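Side-chain contacts in carbohydrate oxidase (Microdochium nivale, PDB 3RJA), which oxidises the C1 hydroxyl of mono-, oligo- and polysaccharides to lactones with the help of FAD, passing the electrons to molecular oxygen to give hydrogen peroxide: residues Arg435-Ala438 with Thr439-Tyr443; Thr375-Pro378 with His379-Lys382; Asn364-Val367 with Thr368-Thr371; Gln451-Lys454 with Ala455-Pro459. All blocks are in the same frame, centred on the assembly; numbering follows the deposited sequence. Where two conformers were deposited one is given.

Interaction 1. Residues Arg435-Ala438 with Thr439-Tyr443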
loop_
_atom_site.group_PDB
_atom_site.type_symbol
_atom_site.label_atom_id
_atom_site.label_comp_id
_atom_site.label_asym_id
_atom_site.label_seq_id
_atom_site.Cartn_x
_atom_site.Cartn_y
_atom_site.Cartn_z
ATOM N N ARG A 435 2.712 5.878 -18.888
ATOM C CA ARG A 435 3.878 6.043 -18.003
ATOM C C ARG A 435 4.094 7.474 -17.490
ATOM O O ARG A 435 4.396 7.691 -16.306
ATOM C CB ARG A 435 5.150 5.545 -18.730
ATOM C CG ARG A 435 6.349 5.377 -17.812
ATOM C CD ARG A 435 7.525 4.684 -18.505
ATOM N NE ARG A 435 8.649 4.497 -17.585
ATOM C CZ ARG A 435 9.795 3.908 -17.923
ATOM N NH1 ARG A 435 9.988 3.459 -19.168
ATOM N NH2 ARG A 435 10.752 3.775 -17.019
ATOM N N ASP A 436 3.951 8.458 -18.377
ATOM C CA ASP A 436 4.169 9.848 -17.975
ATOM C C ASP A 436 3.083 10.374 -17.046
ATOM O O ASP A 436 3.379 11.039 -16.052
ATOM C CB ASP A 436 4.287 10.773 -19.198
ATOM C CG ASP A 436 5.435 10.397 -20.107
ATOM O OD1 ASP A 436 6.530 10.031 -19.631
ATOM O OD2 ASP A 436 5.222 10.446 -21.327
ATOM N N TYR A 437 1.829 10.119 -17.386
ATOM C CA TYR A 437 0.725 10.611 -16.584
ATOM C C TYR A 437 0.738 9.937 -15.209
ATOM O O TYR A 437 0.616 10.606 -14.187
ATOM C CB TYR A 437 -0.612 10.382 -17.300
ATOM C CG TYR A 437 -1.800 10.963 -16.569
ATOM C CD1 TYR A 437 -2.145 12.312 -16.702
ATOM C CD2 TYR A 437 -2.595 10.166 -15.744
ATOM C CE1 TYR A 437 -3.254 12.842 -16.028
ATOM C CE2 TYR A 437 -3.718 10.698 -15.064
ATOM C CZ TYR A 437 -4.035 12.029 -15.214
ATOM O OH TYR A 437 -5.133 12.544 -14.530
ATOM N N ALA A 438 0.890 8.613 -15.195
ATOM C CA ALA A 438 0.855 7.843 -13.939
ATOM C C ALA A 438 1.927 8.353 -12.990
ATOM O O ALA A 438 1.649 8.624 -11.829
ATOM C CB ALA A 438 1.061 6.364 -14.213
ATOM N N THR A 439 3.152 8.520 -13.492
ATOM C CA THR A 439 4.237 8.905 -12.600
ATOM C C THR A 439 4.039 10.338 -12.166
ATOM O O THR A 439 4.434 10.713 -11.069
ATOM C CB THR A 439 5.637 8.627 -13.199
ATOM O OG1 THR A 439 5.777 9.304 -14.466
ATOM C CG2 THR A 439 5.848 7.097 -13.385
ATOM N N LYS A 440 3.375 11.139 -13.002
ATOM C CA LYS A 440 3.086 12.514 -12.606
ATOM C C LYS A 440 2.135 12.547 -11.403
ATOM O O LYS A 440 2.350 13.309 -10.491
ATOM C CB LYS A 440 2.506 13.330 -13.771
ATOM C CG LYS A 440 2.616 14.862 -13.592
ATOM C CD LYS A 440 1.694 15.614 -14.581
ATOM C CE LYS A 440 0.230 15.535 -14.116
ATOM N NZ LYS A 440 -0.710 15.047 -15.175
ATOM N N VAL A 441 1.081 11.729 -11.401
ATOM C CA VAL A 441 0.130 11.785 -10.285
ATOM C C VAL A 441 0.602 10.973 -9.081
ATOM O O VAL A 441 0.257 11.316 -7.940
ATOM C CB VAL A 441 -1.332 11.406 -10.701
ATOM C CG1 VAL A 441 -1.875 12.405 -11.714
ATOM C CG2 VAL A 441 -1.423 9.947 -11.261
ATOM N N TYR A 442 1.391 9.908 -9.316
ATOM C CA TYR A 442 1.873 9.079 -8.201
ATOM C C TYR A 442 2.966 9.768 -7.371
ATOM O O TYR A 442 3.134 9.458 -6.178
ATOM C CB TYR A 442 2.438 7.722 -8.679
ATOM C CG TYR A 442 1.460 6.653 -9.194
ATOM C CD1 TYR A 442 0.151 6.533 -8.731
ATOM C CD2 TYR A 442 1.909 5.720 -10.129
ATOM C CE1 TYR A 442 -0.705 5.505 -9.234
ATOM C CE2 TYR A 442 1.092 4.748 -10.647
ATOM C CZ TYR A 442 -0.199 4.623 -10.196
ATOM O OH TYR A 442 -0.910 3.586 -10.727
ATOM N N TYR A 443 3.738 10.668 -8.001
ATOM C CA TYR A 443 4.924 11.201 -7.350
ATOM C C TYR A 443 4.993 12.731 -7.170
ATOM O O TYR A 443 5.918 13.199 -6.558
ATOM C CB TYR A 443 6.191 10.668 -8.022
ATOM C CG TYR A 443 6.318 9.161 -7.950
ATOM C CD1 TYR A 443 6.391 8.499 -6.709
ATOM C CD2 TYR A 443 6.322 8.387 -9.119
ATOM C CE1 TYR A 443 6.481 7.083 -6.644
ATOM C CE2 TYR A 443 6.402 6.992 -9.053
ATOM C CZ TYR A 443 6.486 6.357 -7.821
ATOM O OH TYR A 443 6.596 4.994 -7.778
#

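Interaction 2. Residues Thr375-Pro378 with His379-Lys382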
loop_
_atom_site.group_PDB
_atom_site.type_symbol
_atom_site.label_atom_id
_atom_site.label_comp_id
_atom_site.label_asym_id
_atom_site.label_seq_id
_atom_site.Cartn_x
_atom_site.Cartn_y
_atom_site.Cartn_z
ATOM N N THR A 375 11.497 12.278 2.091
ATOM C CA THR A 375 11.505 10.933 1.513
ATOM C C THR A 375 10.827 11.056 0.152
ATOM O O THR A 375 10.229 12.100 -0.162
ATOM C CB THR A 375 10.725 9.881 2.386
ATOM O OG1 THR A 375 9.311 10.083 2.266
ATOM C CG2 THR A 375 11.114 9.943 3.858
ATOM N N ALA A 376 10.933 10.018 -0.667
ATOM C CA ALA A 376 10.261 9.995 -1.972
ATOM C C ALA A 376 8.738 10.154 -1.860
ATOM O O ALA A 376 8.105 10.663 -2.789
ATOM C CB ALA A 376 10.584 8.672 -2.706
ATOM N N TYR A 377 8.158 9.686 -0.744
ATOM C CA TYR A 377 6.695 9.721 -0.541
ATOM C C TYR A 377 6.184 11.169 -0.727
ATOM O O TYR A 377 6.652 12.073 -0.021
ATOM C CB TYR A 377 6.332 9.174 0.838
ATOM C CG TYR A 377 4.839 8.949 1.040
ATOM C CD1 TYR A 377 4.220 7.784 0.577
ATOM C CD2 TYR A 377 4.045 9.920 1.683
ATOM C CE1 TYR A 377 2.850 7.568 0.768
ATOM C CE2 TYR A 377 2.684 9.726 1.874
ATOM C CZ TYR A 377 2.083 8.547 1.415
ATOM O OH TYR A 377 0.727 8.339 1.602
ATOM N N PRO A 378 5.256 11.394 -1.692
ATOM C CA PRO A 378 4.877 12.772 -2.095
ATOM C C PRO A 378 3.547 13.266 -1.567
ATOM O O PRO A 378 3.070 14.322 -2.015
ATOM C CB PRO A 378 4.693 12.635 -3.612
ATOM C CG PRO A 378 4.168 11.175 -3.771
ATOM C CD PRO A 378 4.635 10.385 -2.573
ATOM N N HIS A 379 2.926 12.519 -0.662
ATOM C CA HIS A 379 1.557 12.853 -0.264
ATOM C C HIS A 379 1.472 13.486 1.130
ATOM O O HIS A 379 0.405 13.468 1.756
ATOM C CB HIS A 379 0.670 11.606 -0.300
ATOM C CG HIS A 379 0.728 10.854 -1.584
ATOM N ND1 HIS A 379 0.303 11.389 -2.785
ATOM C CD2 HIS A 379 1.135 9.589 -1.853
ATOM C CE1 HIS A 379 0.449 10.487 -3.743
ATOM N NE2 HIS A 379 0.946 9.380 -3.202
ATOM N N ARG A 380 2.594 14.006 1.634
ATOM C CA ARG A 380 2.616 14.508 3.036
ATOM C C ARG A 380 1.703 15.731 3.250
ATOM O O ARG A 380 1.383 16.077 4.393
ATOM C CB ARG A 380 4.055 14.850 3.478
ATOM C CG ARG A 380 5.061 13.692 3.355
ATOM C CD ARG A 380 4.787 12.475 4.291
ATOM N NE ARG A 380 5.858 11.498 4.130
ATOM C CZ ARG A 380 6.113 10.441 4.917
ATOM N NH1 ARG A 380 5.400 10.192 6.027
ATOM N NH2 ARG A 380 7.124 9.625 4.588
ATOM N N ASP A 381 1.331 16.402 2.147
ATOM C CA ASP A 381 0.510 17.612 2.209
ATOM C C ASP A 381 -0.926 17.269 1.855
ATOM O O ASP A 381 -1.700 18.143 1.449
ATOM C CB ASP A 381 1.051 18.693 1.246
ATOM C CG ASP A 381 1.163 18.200 -0.199
ATOM O OD1 ASP A 381 1.059 16.961 -0.458
ATOM O OD2 ASP A 381 1.349 19.048 -1.102
ATOM N N LYS A 382 -1.260 15.983 1.938
ATOM C CA LYS A 382 -2.630 15.506 1.617
ATOM C C LYS A 382 -3.327 14.998 2.860
ATOM O O LYS A 382 -2.801 14.131 3.565
ATOM C CB LYS A 382 -2.629 14.396 0.552
ATOM C CG LYS A 382 -1.773 14.693 -0.713
ATOM C CD LYS A 382 -2.181 16.037 -1.398
ATOM C CE LYS A 382 -1.713 16.145 -2.853
ATOM N NZ LYS A 382 -0.240 16.278 -2.957
HETATM O O HOH W 1 8.032 12.386 2.309
HETATM O O HOH W 2 0.450 13.832 -4.072
#

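Interaction 3. Residues Asn364-Val367 with Thr368-Thr371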
loop_
_atom_site.group_PDB
_atom_site.type_symbol
_atom_site.label_atom_id
_atom_site.label_comp_id
_atom_site.label_asym_id
_atom_site.label_seq_id
_atom_site.Cartn_x
_atom_site.Cartn_y
_atom_site.Cartn_z
ATOM N N ASN A 364 -2.585 16.677 13.803
ATOM C CA ASN A 364 -1.926 15.743 14.725
ATOM C C ASN A 364 -1.563 14.384 14.103
ATOM O O ASN A 364 -1.195 13.421 14.811
ATOM C CB ASN A 364 -2.762 15.603 16.004
ATOM C CG ASN A 364 -3.054 16.967 16.646
ATOM O OD1 ASN A 364 -2.134 17.675 17.008
ATOM N ND2 ASN A 364 -4.325 17.345 16.725
ATOM N N SER A 365 -1.651 14.300 12.774
ATOM C CA SER A 365 -1.312 13.052 12.109
ATOM C C SER A 365 0.198 12.887 12.081
ATOM O O SER A 365 0.927 13.752 11.561
ATOM C CB SER A 365 -1.889 12.974 10.698
ATOM O OG SER A 365 -1.385 11.814 10.031
ATOM N N GLN A 366 0.678 11.771 12.624
ATOM C CA GLN A 366 2.110 11.463 12.553
ATOM C C GLN A 366 2.657 11.337 11.094
ATOM O O GLN A 366 3.835 11.596 10.827
ATOM C CB GLN A 366 2.388 10.197 13.375
ATOM C CG GLN A 366 3.816 9.989 13.792
ATOM C CD GLN A 366 4.464 11.127 14.593
ATOM O OE1 GLN A 366 5.664 11.278 14.508
ATOM N NE2 GLN A 366 3.701 11.905 15.361
ATOM N N VAL A 367 1.800 10.960 10.152
ATOM C CA VAL A 367 2.224 10.849 8.755
ATOM C C VAL A 367 2.788 12.192 8.234
ATOM O O VAL A 367 3.758 12.213 7.452
ATOM C CB VAL A 367 1.037 10.422 7.815
ATOM C CG1 VAL A 367 1.448 10.550 6.315
ATOM C CG2 VAL A 367 0.549 9.022 8.163
ATOM N N THR A 368 2.194 13.289 8.716
ATOM C CA THR A 368 2.510 14.675 8.282
ATOM C C THR A 368 3.726 15.279 8.972
ATOM O O THR A 368 4.137 16.374 8.620
ATOM C CB THR A 368 1.335 15.652 8.576
ATOM O OG1 THR A 368 1.218 15.888 10.002
ATOM C CG2 THR A 368 0.058 15.117 8.064
ATOM N N LYS A 369 4.271 14.604 9.980
ATOM C CA LYS A 369 5.500 15.065 10.621
ATOM C C LYS A 369 6.756 14.828 9.759
ATOM O O LYS A 369 7.825 15.326 10.083
ATOM C CB LYS A 369 5.667 14.447 12.013
ATOM C CG LYS A 369 4.431 14.610 12.954
ATOM C CD LYS A 369 4.052 16.079 13.153
ATOM C CE LYS A 369 2.865 16.235 14.075
ATOM N NZ LYS A 369 2.397 17.618 13.990
ATOM N N VAL A 370 6.631 14.054 8.676
ATOM C CA VAL A 370 7.663 14.008 7.658
ATOM C C VAL A 370 7.198 14.925 6.525
ATOM O O VAL A 370 6.009 14.948 6.186
ATOM C CB VAL A 370 7.912 12.567 7.175
ATOM C CG1 VAL A 370 9.009 12.506 6.104
ATOM C CG2 VAL A 370 8.282 11.653 8.364
ATOM N N THR A 371 8.098 15.722 5.951
ATOM C CA THR A 371 7.671 16.556 4.810
ATOM C C THR A 371 7.875 15.833 3.478
ATOM O O THR A 371 8.589 14.841 3.403
ATOM C CB THR A 371 8.472 17.851 4.727
ATOM O OG1 THR A 371 9.813 17.534 4.338
ATOM C CG2 THR A 371 8.488 18.608 6.096
HETATM O O HOH W 3 0.828 17.681 16.481
#

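Interaction 4. Residues Gln451-Lys454 with Ala455-Pro459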
loop_
_atom_site.group_PDB
_atom_site.type_symbol
_atom_site.label_atom_id
_atom_site.label_comp_id
_atom_site.label_asym_id
_atom_site.label_seq_id
_atom_site.Cartn_x
_atom_site.Cartn_y
_atom_site.Cartn_z
ATOM N N GLN A 451 13.327 11.066 -11.264
ATOM C CA GLN A 451 13.788 10.849 -12.659
ATOM C C GLN A 451 15.317 10.918 -12.793
ATOM O O GLN A 451 15.930 10.109 -13.518
ATOM C CB GLN A 451 13.132 11.854 -13.627
ATOM C CG GLN A 451 11.647 11.608 -13.862
ATOM C CD GLN A 451 10.973 12.658 -14.745
ATOM O OE1 GLN A 451 9.946 12.384 -15.374
ATOM N NE2 GLN A 451 11.513 13.857 -14.759
ATOM N N LYS A 452 15.922 11.871 -12.087
ATOM C CA LYS A 452 17.378 11.969 -11.998
ATOM C C LYS A 452 17.959 10.725 -11.297
ATOM O O LYS A 452 18.897 10.082 -11.793
ATOM C CB LYS A 452 17.776 13.254 -11.253
ATOM C CG LYS A 452 17.293 14.550 -11.938
ATOM C CD LYS A 452 18.194 15.752 -11.602
ATOM C CE LYS A 452 17.561 17.064 -12.031
ATOM N NZ LYS A 452 18.383 18.253 -11.604
ATOM N N LEU A 453 17.396 10.388 -10.138
ATOM C CA LEU A 453 17.857 9.213 -9.380
ATOM C C LEU A 453 17.706 7.907 -10.198
ATOM O O LEU A 453 18.515 6.988 -10.084
ATOM C CB LEU A 453 17.076 9.106 -8.067
ATOM C CG LEU A 453 17.633 8.185 -7.011
ATOM C CD1 LEU A 453 18.935 8.794 -6.428
ATOM C CD2 LEU A 453 16.573 8.051 -5.925
ATOM N N LYS A 454 16.679 7.845 -11.030
ATOM C CA LYS A 454 16.459 6.724 -11.930
ATOM C C LYS A 454 17.573 6.619 -12.973
ATOM O O LYS A 454 18.060 5.514 -13.258
ATOM C CB LYS A 454 15.094 6.874 -12.633
ATOM C CG LYS A 454 14.655 5.691 -13.482
ATOM C CD LYS A 454 14.235 4.465 -12.633
ATOM C CE LYS A 454 13.875 3.319 -13.544
ATOM N NZ LYS A 454 13.323 2.139 -12.814
ATOM N N ALA A 455 17.960 7.763 -13.552
ATOM C CA ALA A 455 19.042 7.817 -14.541
ATOM C C ALA A 455 20.336 7.356 -13.854
ATOM O O ALA A 455 21.140 6.657 -14.461
ATOM C CB ALA A 455 19.202 9.264 -15.139
ATOM N N LYS A 456 20.517 7.724 -12.586
ATOM C CA LYS A 456 21.696 7.284 -11.840
ATOM C C LYS A 456 21.740 5.774 -11.529
ATOM O O LYS A 456 22.785 5.136 -11.699
ATOM C CB LYS A 456 21.848 8.056 -10.541
ATOM C CG LYS A 456 23.106 7.626 -9.719
ATOM C CD LYS A 456 23.418 8.568 -8.562
ATOM C CE LYS A 456 24.581 8.032 -7.760
ATOM N NZ LYS A 456 24.686 8.861 -6.506
ATOM N N PHE A 457 20.628 5.219 -11.038
ATOM C CA PHE A 457 20.627 3.831 -10.547
ATOM C C PHE A 457 20.112 2.780 -11.503
ATOM O O PHE A 457 20.563 1.645 -11.448
ATOM C CB PHE A 457 19.939 3.721 -9.169
ATOM C CG PHE A 457 20.801 4.245 -8.065
ATOM C CD1 PHE A 457 21.909 3.510 -7.633
ATOM C CD2 PHE A 457 20.576 5.518 -7.529
ATOM C CE1 PHE A 457 22.762 4.015 -6.630
ATOM C CE2 PHE A 457 21.410 6.036 -6.529
ATOM C CZ PHE A 457 22.506 5.302 -6.077
ATOM N N ASP A 458 19.147 3.142 -12.346
ATOM C CA ASP A 458 18.637 2.206 -13.354
ATOM C C ASP A 458 18.560 2.850 -14.742
ATOM O O ASP A 458 17.487 2.912 -15.332
ATOM C CB ASP A 458 17.286 1.602 -12.925
ATOM C CG ASP A 458 16.865 0.411 -13.798
ATOM O OD1 ASP A 458 17.733 -0.162 -14.507
ATOM O OD2 ASP A 458 15.661 0.050 -13.760
ATOM N N PRO A 459 19.711 3.305 -15.286
ATOM C CA PRO A 459 19.664 4.014 -16.577
ATOM C C PRO A 459 19.236 3.134 -17.761
ATOM O O PRO A 459 18.683 3.654 -18.740
ATOM C CB PRO A 459 21.104 4.538 -16.745
ATOM C CG PRO A 459 21.937 3.561 -15.944
ATOM C CD PRO A 459 21.083 3.275 -14.741
HETATM O O HOH W 4 13.234 0.395 -14.712
#

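Interaction 1. Residues Arg435-Ala438 with Thr439-Tyr443
Thr439 turns its hydroxyl back onto the preceding turn, where OG1 donates to Arg435 O at 2.8 Å. Arg435 O also takes the amide of Thr439, 3.2 Å from its N, so one residue grips it with two bonds. What makes this possible is the first torsion of Thr439, which sets OG1 between backbone N and carbonyl carbon (chi1 57°). A valine here would probably leave Arg435 O with the amide alone and take away the bond that fixes the rotation of this side chain.

The remaining polar contacts are the i to i+4 ladder of helix 435-443, an alpha helix in the berberine-like region: Lys440 N to Asp436 O, Val441 N to Tyr437 O, and Tyr442 N to Ala438 O at 2.8 Å.

Two apolar pairs keep the same spacing. Val441 CG1 lies over one face of the Tyr437 ring, towards its rim, 4.1 Å from CZ. Ala438 CB touches CE2 of Tyr442 at 3.9 Å, and the hydroxyl of that tyrosine bonds to Gln467 and Asp430.

A charged end meets the Tyr437 ring from three residues on: Lys440, bent at its outer torsions, curls back until NZ is 3.4 Å from Tyr437 CD1, approaching the ring obliquely.

Interaction 2. Residues Thr375-Pro378 with His379-Lys382
Tyr377, Pro378 and His379 follow one another in a run of chain without regular helix or strand. From His379 to Lys382 the backbone makes a type I beta turn, closed by Lys382 N donating to His379 O at 3.0 Å.

The three ring side chains pack in sequence. Pro378 lays CG over the centre of the His379 ring, 3.7 Å from the centroid, a CH-pi contact only 10° off the ring normal. The imidazole in turn presents its edge to the face of the Tyr377 ring, a T-shaped pair with planes at 82° and CD2 of His379 3.6 Å from Tyr377 CZ. The histidine is thus held on a face and an edge at once, while the Tyr377 hydroxyl bonds to His360.

All this belongs to the long loop between strands 352-359 and 384-392, neighbours in the large antiparallel sheet; the Tyr377 side chain comes within about 7 Å of the bound FAD.

Arg380 reaches back to the tyrosine: Tyr377 CD2 lies over one face of the guanidinium, 3.4 Å from Arg380 NE, with the two planes 70° apart. Its NH2 donates nearly straight, in the guanidinium plane, to Thr375 OG1 at 3.2 Å, and also forms a salt bridge with Asp158. A water joins Arg380 NE, Thr375 OG1 and Tyr377 O. A second water links His379 ND1 with Lys382 NZ, whose charge is paired with Asp381 OD1 at 2.9 Å, met from the syn side but tilted out of the carboxylate plane.

Interaction 3. Residues Asn364-Val367 with Thr368-Thr371
Thr368 closes a short 3-10 turn on Ser365, which itself starts an ST turn: Ser365 OG accepts from Val367 N at 3.3 Å, and His360 O is a further partner of that hydroxyl. The turn lies in the loop joining strands 352-359 and 384-392.

Two hydrogen bonds from Thr368 converge on Ser365 O. Thr368 OG1 comes in the carbonyl plane, 2.7 Å from Ser365 O, whereas Thr368 N, 3.1 Å from that oxygen, stands well above the plane, so the donors use different directions. A chi1 of 71° swings the hydroxyl back over the turn, toward the serine carbonyl. An alanine in its place would probably cost Ser365 O its in-plane donor and open a gap beside the serine CB. Lys369 N adds the next 3-10 bond, to Gln366 O.

Among the nonpolar contacts, Thr368 CG2 rests 3.9 Å from Ser365 CB. The Gln366 chain, bent at chi2, brings its amide across the Lys369 chain at about a right angle, Gln366 NE2 lying 3.7 Å from Lys369 CG.

A water bridges two side chains: it accepts from Lys369 NZ, also bonded to Lys363 O, at 2.9 Å and donates to Asn364 OD1 at 3.0 Å.

Interaction 4. Residues Gln451-Lys454 with Ala455-Pro459
Lys454 and Asp458 form a salt bridge one helical turn apart, with NZ 3.3 Å from OD2. The direct hydrogen bond is weak at this length, and a water reinforces it, accepting from Lys454 NZ at 2.6 Å and donating to Asp458 OD2. The two side chains run side by side and point the same way: the lysine leaves with CG anti to its backbone N (chi1 -173°) and bends at chi2, which lays CE against the aspartate, 3.9 Å from its CB. Both charged ends have further partners, NZ in the carbonyl of Asn193, and the two carboxylate oxygens in the amides of Arg462 and Phe463.

The main chain contributes the i to i+4 ladder, from Ala455 N to Gln451 O down to Asp458 N, which donates to Lys454 O at 2.8 Å. The same pair of residues is therefore joined through main chain and side chains alike.

Farther round the helix, Leu453 CD1 meets the Phe457 ring in its plane, at the edge, 3.7 Å from CE2. On one face of that ring lies Lys456 CG, offset towards the rim, while the extended chain of this lysine carries NZ to a salt bridge with Asp182. Leu453 and Phe457 also touch helix 181-190.

Asp458 is the first residue to leave helical geometry, and Pro459, which has no amide hydrogen to offer, follows it; the arrangement is the C-terminal end of helix 447-457 in the berberine-like region, its last turn spanned by a weak, water-bridged i to i+4 lysine-aspartate pair.

Overall arrangement
All four contacts are local and follow one another in series, so none nests in or crosses another. Interactions 3 and 2 come first, both closing turns in the long loop between strands 352-359 and 384-392. They touch directly: Arg380 NH1 probably donates to Val367 O, and the arginine chain packs against Val370 and Thr371. Interaction 1, on helix 435-443, meets interaction 2 where Tyr442 O and Tyr443 O press on the Pro378 ring, joining the berberine-like region to that loop. Interaction 4 ends the next helix, 447-457, with nearest atoms about 5 Å from interaction 1; interactions 2 and 4 both pack on helix 181-190.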